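Local structure of invasion-associated protein B (3DTD) at residues C[31-35]-C[46-50]; C[74-80]-C[109-115]; C[92-98]-C[121-125]. The protein is of unknown molecular function but, as a member of the invasion-associated locus B family, probably takes part in host-cell invasion by Bartonella henselae. All coordinates share one frame; numbering follows the deposited sequence.

In the fold
Contacts 1 and 2 belong to one seven-stranded antiparallel sheet, and contact 3 docks a helix against the turn that connects two strands of a second, four-stranded sheet. Contact 1 pairs strands 32-39 and 42-52; contact 2 pairs strands 72-78 and 110-117, further across the same sheet, with strand 58-66 lying between the two pairs. Their centres are about 15 Å apart, and each lies about 19 Å from the centre of contact 3. Contact 1 is complete before contact 2 opens, whereas contacts 2 and 3 interleave along the chain: strand 110-117 is followed by helix 119-127, so the large sheet is tied in sequence to a helix that also touches the small one.

Contact 1: residues C[31-35]-C[46-50]; sequences LWSIN and FMHRQ
Phe46 and Asn35 form a hydrogen-bonded pair of the antiparallel beta hairpin built from strands 32-39 and 42-52, their backbones bonded both ways. The Phe46 ring turns back over its cross-strand partner: with CG between the backbone N and the carbonyl carbon (chi1 58°), one face receives Asn35 O while Asn35 CB lies off-centre near CZ, 3.7 Å away. Met47 points to the other side of the sheet, beside Ile34, and its bent chain sets CE over one face of the Trp32 indole, 3.8 Å from CE3, in a CH-pi contact, with SD obliquely farther out as a Met-aromatic contact. Helix 155-168 packs on this same methionine. His48 returns to the side of Phe46, its backbone N and O both hydrogen-bonded to Ser33. One face of its imidazole takes Ser33 CB, 3.5 Å from CE1, and at the ring's edge NE2 donates, in the ring plane, to a lone pair of Asn35 OD1 at 2.7 Å. Ring and amide are nearly coplanar, which should limit rotation of both. Arg49 CB sits over the centre of the six-membered Trp32 ring, opposite Met47 CE, clamping the indole between aliphatic groups. Beyond it the guanidinium, salt-bridged through NE to Glu51, lays a face on Leu31 CB, and NH1 donates to a lone pair of Leu31 O at 2.9 Å in a bent bond (142°), the oxygen lying out of the guanidinium plane.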
loop_
_atom_site.group_PDB
_atom_site.type_symbol
_atom_site.label_atom_id
_atom_site.label_comp_id
_atom_site.label_asym_id
_atom_site.label_seq_id
_atom_site.Cartn_x
_atom_site.Cartn_y
_atom_site.Cartn_z
ATOM N N LEU C 31 -16.210 0.648 35.285
ATOM C CA LEU C 31 -15.367 1.300 34.292
ATOM C C LEU C 31 -13.888 0.964 34.499
ATOM O O LEU C 31 -13.036 1.365 33.710
ATOM C CB LEU C 31 -15.591 2.814 34.307
ATOM C CG LEU C 31 -16.967 3.340 33.879
ATOM C CD1 LEU C 31 -17.060 4.832 34.106
ATOM C CD2 LEU C 31 -17.277 3.012 32.423
ATOM N N TRP C 32 -13.594 0.202 35.546
ATOM C CA TRP C 32 -12.214 -0.121 35.899
ATOM C C TRP C 32 -11.799 -1.514 35.448
ATOM O O TRP C 32 -12.613 -2.439 35.431
ATOM C CB TRP C 32 -11.985 0.078 37.400
ATOM C CG TRP C 32 -11.831 1.514 37.747
ATOM C CD1 TRP C 32 -12.825 2.441 37.866
ATOM C CD2 TRP C 32 -10.599 2.210 37.988
ATOM N NE1 TRP C 32 -12.293 3.670 38.172
ATOM C CE2 TRP C 32 -10.928 3.557 38.256
ATOM C CE3 TRP C 32 -9.249 1.825 38.005
ATOM C CZ2 TRP C 32 -9.956 4.522 38.544
ATOM C CZ3 TRP C 32 -8.285 2.783 38.292
ATOM C CH2 TRP C 32 -8.645 4.117 38.557
ATOM N N SER C 33 -10.531 -1.639 35.063
ATOM C CA SER C 33 -9.966 -2.903 34.588
ATOM C C SER C 33 -8.856 -3.417 35.504
ATOM O O SER C 33 -8.169 -2.635 36.157
ATOM C CB SER C 33 -9.427 -2.754 33.163
ATOM O OG SER C 33 -10.443 -2.354 32.260
ATOM N N ILE C 34 -8.697 -4.740 35.546
ATOM C CA ILE C 34 -7.631 -5.383 36.313
ATOM C C ILE C 34 -6.836 -6.366 35.448
ATOM O O ILE C 34 -7.406 -7.246 34.796
ATOM C CB ILE C 34 -8.165 -6.093 37.597
ATOM C CG1 ILE C 34 -8.654 -5.058 38.609
ATOM C CG2 ILE C 34 -7.082 -6.968 38.253
ATOM C CD1 ILE C 34 -9.411 -5.644 39.754
ATOM N N ASN C 35 -5.516 -6.188 35.445
ATOM C CA ASN C 35 -4.598 -7.110 34.795
ATOM C C ASN C 35 -3.501 -7.537 35.757
ATOM O O ASN C 35 -3.006 -6.732 36.542
ATOM C CB ASN C 35 -3.996 -6.478 33.539
ATOM C CG ASN C 35 -4.982 -6.414 32.389
ATOM O OD1 ASN C 35 -5.597 -5.379 32.140
ATOM N ND2 ASN C 35 -5.140 -7.530 31.683
ATOM N N PHE C 46 -2.581 -4.997 38.803
ATOM C CA PHE C 46 -2.846 -3.568 38.754
ATOM C C PHE C 46 -4.259 -3.213 38.298
ATOM O O PHE C 46 -4.917 -3.965 37.582
ATOM C CB PHE C 46 -1.765 -2.795 37.972
ATOM C CG PHE C 46 -1.584 -3.240 36.545
ATOM C CD1 PHE C 46 -2.212 -2.557 35.507
ATOM C CD2 PHE C 46 -0.751 -4.316 36.232
ATOM C CE1 PHE C 46 -2.038 -2.952 34.178
ATOM C CE2 PHE C 46 -0.574 -4.725 34.908
ATOM C CZ PHE C 46 -1.218 -4.037 33.878
ATOM N N MET C 47 -4.689 -2.038 38.737
ATOM C CA MET C 47 -6.035 -1.525 38.584
ATOM C C MET C 47 -5.919 -0.321 37.671
ATOM O O MET C 47 -5.173 0.606 37.977
ATOM C CB MET C 47 -6.471 -1.054 39.959
ATOM C CG MET C 47 -7.916 -1.100 40.271
ATOM S SD MET C 47 -8.138 -0.516 41.969
ATOM C CE MET C 47 -9.501 0.570 41.633
ATOM N N HIS C 48 -6.632 -0.310 36.550
ATOM C CA HIS C 48 -6.435 0.774 35.582
ATOM C C HIS C 48 -7.676 1.271 34.853
ATOM O O HIS C 48 -8.676 0.571 34.753
ATOM C CB HIS C 48 -5.316 0.436 34.586
ATOM C CG HIS C 48 -5.568 -0.802 33.785
ATOM N ND1 HIS C 48 -6.052 -0.765 32.497
ATOM C CD2 HIS C 48 -5.408 -2.110 34.092
ATOM C CE1 HIS C 48 -6.170 -1.997 32.040
ATOM N NE2 HIS C 48 -5.791 -2.832 32.989
ATOM N N ARG C 49 -7.571 2.501 34.355
ATOM C CA ARG C 49 -8.653 3.216 33.689
ATOM C C ARG C 49 -8.073 4.247 32.708
ATOM O O ARG C 49 -7.167 5.003 33.060
ATOM C CB ARG C 49 -9.528 3.915 34.739
ATOM C CG ARG C 49 -10.495 4.964 34.202
ATOM C CD ARG C 49 -11.851 4.359 33.911
ATOM N NE ARG C 49 -12.639 5.180 32.994
ATOM C CZ ARG C 49 -13.281 4.719 31.924
ATOM N NH1 ARG C 49 -13.264 3.427 31.617
ATOM N NH2 ARG C 49 -13.961 5.563 31.169
ATOM N N GLN C 50 -8.568 4.290 31.497
ATOM C CA GLN C 50 -8.253 5.396 30.660
ATOM C C GLN C 50 -9.449 6.152 30.223
ATOM O O GLN C 50 -10.498 5.625 30.143
ATOM C CB GLN C 50 -7.350 4.996 29.518
ATOM C CG GLN C 50 -7.950 4.132 28.543
ATOM C CD GLN C 50 -6.952 3.498 27.660
ATOM O OE1 GLN C 50 -7.302 2.859 26.718
ATOM N NE2 GLN C 50 -5.704 3.668 27.963
#

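Contact 2: residues C[74-80]-C[109-115]; sequences GNLTVPF and AGCIVPI
Strands 74-78 and 110-115 run antiparallel, their axes 4.5 Å apart at closest approach, and a regular ladder of three hydrogen-bonded pairs, Gly74 with Ile115, Leu76 with Val113 and Val78 with Cys111, joins them through six N-H...O bonds. On the side of Leu76 the contact is apolar. Leu76 and Val113 run alongside each other, with their CB atoms 4.0 Å apart, whereas Val78 and Val113 meet crosswise through their CG2 methyls. Val78 CG2 also rests 3.8 Å from Cys111 CB. Ile115 bends across the neighbouring strand: its CG1 lies between the backbone N and the carbonyl carbon (chi1 35°), bringing it within 3.4 Å of Gly74 O. Strands 88-92 and 130-136 of the smaller sheet pack on this side, so these residues form part of the hydrophobic interior between the sheets. The reverse side is mixed. Ile112 spreads its two branches between neighbours, CG2 against Asn75 OD1 at 3.4 Å and CD1 against Thr77 OG1 at 3.6 Å. At the end of the ladder the Phe80 ring lays one face over Gly110 CA, 3.8 Å from CE1, in a CH-pi contact, with Cys111 SG oblique to it. Strand 110-117 also pairs, on its other side, with strand 105-107, the outermost of the seven-stranded sheet, and the Cys106-Cys111 disulfide bridges that antiparallel hairpin.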
loop_
_atom_site.group_PDB
_atom_site.type_symbol
_atom_site.label_atom_id
_atom_site.label_comp_id
_atom_site.label_asym_id
_atom_site.label_seq_id
_atom_site.Cartn_x
_atom_site.Cartn_y
_atom_site.Cartn_z
ATOM N N GLY C 74 0.521 4.548 42.444
ATOM C CA GLY C 74 0.741 4.296 41.027
ATOM C C GLY C 74 0.998 5.551 40.222
ATOM O O GLY C 74 1.664 6.476 40.691
ATOM N N ASN C 75 0.457 5.586 39.007
ATOM C CA ASN C 75 0.715 6.684 38.080
ATOM C C ASN C 75 -0.513 7.216 37.367
ATOM O O ASN C 75 -1.393 6.460 36.953
ATOM C CB ASN C 75 1.772 6.277 37.045
ATOM C CG ASN C 75 3.157 6.134 37.651
ATOM O OD1 ASN C 75 3.707 7.084 38.214
ATOM N ND2 ASN C 75 3.728 4.942 37.540
ATOM N N LEU C 76 -0.542 8.533 37.220
ATOM C CA LEU C 76 -1.528 9.221 36.420
ATOM C C LEU C 76 -0.837 9.739 35.158
ATOM O O LEU C 76 0.226 10.346 35.238
ATOM C CB LEU C 76 -2.128 10.373 37.232
ATOM C CG LEU C 76 -3.111 11.364 36.609
ATOM C CD1 LEU C 76 -4.454 10.718 36.350
ATOM C CD2 LEU C 76 -3.267 12.559 37.530
ATOM N N THR C 77 -1.429 9.472 33.998
ATOM C CA THR C 77 -0.920 9.988 32.731
ATOM C C THR C 77 -1.795 11.159 32.294
ATOM O O THR C 77 -3.003 11.013 32.165
ATOM C CB THR C 77 -0.888 8.901 31.634
ATOM O OG1 THR C 77 -0.193 7.745 32.118
ATOM C CG2 THR C 77 -0.186 9.413 30.382
ATOM N N VAL C 78 -1.173 12.321 32.099
ATOM C CA VAL C 78 -1.874 13.550 31.704
ATOM C C VAL C 78 -1.387 13.989 30.307
ATOM O O VAL C 78 -0.375 13.471 29.830
ATOM C CB VAL C 78 -1.721 14.692 32.783
ATOM C CG1 VAL C 78 -2.322 14.270 34.127
ATOM C CG2 VAL C 78 -0.276 15.131 32.948
ATOM N N PRO C 79 -2.114 14.912 29.634
ATOM C CA PRO C 79 -1.686 15.358 28.297
ATOM C C PRO C 79 -0.344 16.094 28.229
ATOM O O PRO C 79 0.192 16.523 29.246
ATOM C CB PRO C 79 -2.803 16.325 27.867
ATOM C CG PRO C 79 -3.946 16.020 28.731
ATOM C CD PRO C 79 -3.382 15.556 30.027
ATOM N N PHE C 80 0.175 16.219 27.011
ATOM C CA PHE C 80 1.307 17.084 26.702
ATOM C C PHE C 80 0.873 18.545 26.808
ATOM O O PHE C 80 -0.321 18.852 26.747
ATOM C CB PHE C 80 1.784 16.824 25.270
ATOM C CG PHE C 80 2.466 15.496 25.074
ATOM C CD1 PHE C 80 3.558 15.123 25.855
ATOM C CD2 PHE C 80 2.037 14.635 24.074
ATOM C CE1 PHE C 80 4.189 13.905 25.658
ATOM C CE2 PHE C 80 2.664 13.418 23.869
ATOM C CZ PHE C 80 3.738 13.052 24.659
ATOM N N ALA C 109 3.563 8.419 25.512
ATOM C CA ALA C 109 2.165 8.257 25.941
ATOM C C ALA C 109 1.581 9.479 26.663
ATOM O O ALA C 109 0.359 9.616 26.775
ATOM C CB ALA C 109 2.020 7.007 26.813
ATOM N N GLY C 110 2.452 10.357 27.151
ATOM C CA GLY C 110 2.035 11.581 27.839
ATOM C C GLY C 110 2.887 11.840 29.068
ATOM O O GLY C 110 3.939 11.220 29.246
ATOM N N CYS C 111 2.425 12.750 29.923
ATOM C CA CYS C 111 3.171 13.140 31.118
ATOM C C CYS C 111 2.750 12.368 32.369
ATOM O O CYS C 111 1.566 12.272 32.684
ATOM C CB CYS C 111 3.074 14.649 31.331
ATOM S SG CYS C 111 3.919 15.558 30.031
ATOM N N ILE C 112 3.738 11.828 33.074
ATOM C CA ILE C 112 3.504 10.903 34.175
ATOM C C ILE C 112 3.507 11.611 35.531
ATOM O O ILE C 112 4.470 12.294 35.890
ATOM C CB ILE C 112 4.533 9.730 34.164
ATOM C CG1 ILE C 112 4.631 9.083 32.769
ATOM C CG2 ILE C 112 4.213 8.695 35.242
ATOM C CD1 ILE C 112 3.331 8.472 32.219
ATOM N N VAL C 113 2.405 11.440 36.263
ATOM C CA VAL C 113 2.209 12.016 37.590
ATOM C C VAL C 113 2.107 10.877 38.616
ATOM O O VAL C 113 1.118 10.145 38.626
ATOM C CB VAL C 113 0.914 12.875 37.643
ATOM C CG1 VAL C 113 0.749 13.529 39.005
ATOM C CG2 VAL C 113 0.907 13.933 36.552
ATOM N N PRO C 114 3.139 10.704 39.463
ATOM C CA PRO C 114 3.076 9.696 40.525
ATOM C C PRO C 114 2.068 10.078 41.604
ATOM O O PRO C 114 1.977 11.246 41.985
ATOM C CB PRO C 114 4.494 9.703 41.116
ATOM C CG PRO C 114 5.329 10.466 40.167
ATOM C CD PRO C 114 4.422 11.425 39.477
ATOM N N ILE C 115 1.323 9.089 42.079
ATOM C CA ILE C 115 0.268 9.306 43.059
ATOM C C ILE C 115 0.359 8.280 44.180
ATOM O O ILE C 115 0.626 7.107 43.936
ATOM C CB ILE C 115 -1.139 9.266 42.410
ATOM C CG1 ILE C 115 -1.169 8.247 41.264
ATOM C CG2 ILE C 115 -1.507 10.647 41.889
ATOM C CD1 ILE C 115 -2.523 7.699 40.912
#

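Contact 3: residues C[92-98]-C[121-125]; sequences VDEGKAV and YVAAL
Val92 and Tyr121 pass one another head to tail, the valine reaching toward the helix while the phenol ring extends back toward the loop. One methyl does most of this work: Val92 CG2 touches Tyr121 CE1 at 3.6 Å and Leu125 CD1 at the same distance, the leucine lying across the valine. The second methyl, CG1, stands anti to the backbone N (chi1 -167°) and meets the helix backbone instead, 3.3 Å from Ala124 O. What is joined is the connection between strands 88-92 and 98-101, which starts with a type II' beta turn from Val92 to Gly95, and one side of helix 119-127. Ala97, at the centre of an inverse gamma turn, approaches from the same side of the ring as Val92, but next to the opposite ring bond: its CB packs 3.7 Å from Tyr121 CE2, and its carbonyl O lies 3.3 Å from the same carbon. Val92 CG2 and Ala97 CB thus lie next to each other along one side of the ring, whose OH makes a weak hydrogen bond to Leu90 O. Between the two loop residues, Ala124 supplies a small methyl, whose CB is 3.8 Å from Ala97 CB and 3.9 Å from Val92 CG2.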
loop_
_atom_site.group_PDB
_atom_site.type_symbol
_atom_site.label_atom_id
_atom_site.label_comp_id
_atom_site.label_asym_id
_atom_site.label_seq_id
_atom_site.Cartn_x
_atom_site.Cartn_y
_atom_site.Cartn_z
ATOM N N VAL C 92 -11.353 14.390 44.978
ATOM C CA VAL C 92 -12.524 13.534 44.836
ATOM C C VAL C 92 -13.773 14.408 44.900
ATOM O O VAL C 92 -14.136 14.918 45.967
ATOM C CB VAL C 92 -12.603 12.423 45.902
ATOM C CG1 VAL C 92 -13.646 11.401 45.505
ATOM C CG2 VAL C 92 -11.259 11.756 46.087
ATOM N N ASP C 93 -14.398 14.573 43.733
ATOM C CA ASP C 93 -15.576 15.422 43.536
ATOM C C ASP C 93 -15.363 16.849 44.052
ATOM O O ASP C 93 -14.496 17.561 43.547
ATOM C CB ASP C 93 -16.841 14.762 44.111
ATOM C CG ASP C 93 -17.159 13.430 43.450
ATOM O OD1 ASP C 93 -17.266 13.375 42.203
ATOM O OD2 ASP C 93 -17.309 12.433 44.182
ATOM N N GLU C 94 -16.131 17.247 45.065
ATOM C CA GLU C 94 -16.061 18.608 45.606
ATOM C C GLU C 94 -15.725 18.637 47.095
ATOM O O GLU C 94 -15.851 19.675 47.746
ATOM C CB GLU C 94 -17.370 19.361 45.339
ATOM C CG GLU C 94 -17.599 19.726 43.876
ATOM C CD GLU C 94 -18.922 20.442 43.641
ATOM O OE1 GLU C 94 -19.196 21.452 44.326
ATOM O OE2 GLU C 94 -19.686 19.994 42.758
ATOM N N GLY C 95 -15.277 17.500 47.623
ATOM C CA GLY C 95 -14.980 17.361 49.047
ATOM C C GLY C 95 -13.569 17.746 49.457
ATOM O O GLY C 95 -12.820 18.340 48.683
ATOM N N LYS C 96 -13.210 17.371 50.681
ATOM C CA LYS C 96 -11.964 17.801 51.316
ATOM C C LYS C 96 -10.760 16.905 51.023
ATOM O O LYS C 96 -9.653 17.180 51.500
ATOM C CB LYS C 96 -12.159 17.920 52.834
ATOM C CG LYS C 96 -12.993 19.116 53.283
ATOM C CD LYS C 96 -13.150 19.106 54.794
ATOM C CE LYS C 96 -13.903 20.325 55.293
ATOM N NZ LYS C 96 -14.078 20.275 56.774
ATOM N N ALA C 97 -10.972 15.838 50.255
ATOM C CA ALA C 97 -9.874 14.966 49.852
ATOM C C ALA C 97 -9.091 15.594 48.704
ATOM O O ALA C 97 -9.391 15.359 47.534
ATOM C CB ALA C 97 -10.382 13.586 49.479
ATOM N N VAL C 98 -8.094 16.404 49.057
ATOM C CA VAL C 98 -7.265 17.102 48.075
ATOM C C VAL C 98 -5.801 16.658 48.176
ATOM O O VAL C 98 -5.196 16.704 49.250
ATOM C CB VAL C 98 -7.401 18.655 48.190
ATOM C CG1 VAL C 98 -6.440 19.368 47.250
ATOM C CG2 VAL C 98 -8.829 19.097 47.888
ATOM N N TYR C 121 -7.974 8.922 51.828
ATOM C CA TYR C 121 -8.188 9.277 50.426
ATOM C C TYR C 121 -8.758 8.097 49.645
ATOM O O TYR C 121 -9.603 8.280 48.770
ATOM C CB TYR C 121 -6.893 9.775 49.776
ATOM C CG TYR C 121 -7.123 10.722 48.615
ATOM C CD1 TYR C 121 -7.480 10.243 47.355
ATOM C CD2 TYR C 121 -6.986 12.095 48.776
ATOM C CE1 TYR C 121 -7.689 11.099 46.291
ATOM C CE2 TYR C 121 -7.193 12.960 47.712
ATOM C CZ TYR C 121 -7.548 12.455 46.477
ATOM O OH TYR C 121 -7.755 13.301 45.424
ATOM N N VAL C 122 -8.284 6.896 49.972
ATOM C CA VAL C 122 -8.817 5.643 49.428
ATOM C C VAL C 122 -10.316 5.511 49.723
ATOM O O VAL C 122 -11.095 5.215 48.821
ATOM C CB VAL C 122 -8.025 4.410 49.961
ATOM C CG1 VAL C 122 -8.764 3.114 49.686
ATOM C CG2 VAL C 122 -6.631 4.358 49.349
ATOM N N ALA C 123 -10.705 5.776 50.971
ATOM C CA ALA C 123 -12.113 5.782 51.389
ATOM C C ALA C 123 -12.976 6.800 50.627
ATOM O O ALA C 123 -14.143 6.531 50.339
ATOM C CB ALA C 123 -12.217 6.008 52.897
ATOM N N ALA C 124 -12.391 7.954 50.304
ATOM C CA ALA C 124 -13.063 8.989 49.517
ATOM C C ALA C 124 -13.243 8.560 48.068
ATOM O O ALA C 124 -14.276 8.840 47.464
ATOM C CB ALA C 124 -12.293 10.305 49.594
ATOM N N LEU C 125 -12.230 7.880 47.529
ATOM C CA LEU C 125 -12.255 7.305 46.179
ATOM C C LEU C 125 -13.355 6.251 46.014
ATOM O O LEU C 125 -13.993 6.178 44.964
ATOM C CB LEU C 125 -10.890 6.683 45.850
ATOM C CG LEU C 125 -9.807 7.282 44.936
ATOM C CD1 LEU C 125 -10.044 8.714 44.479
ATOM C CD2 LEU C 125 -8.444 7.132 45.588
#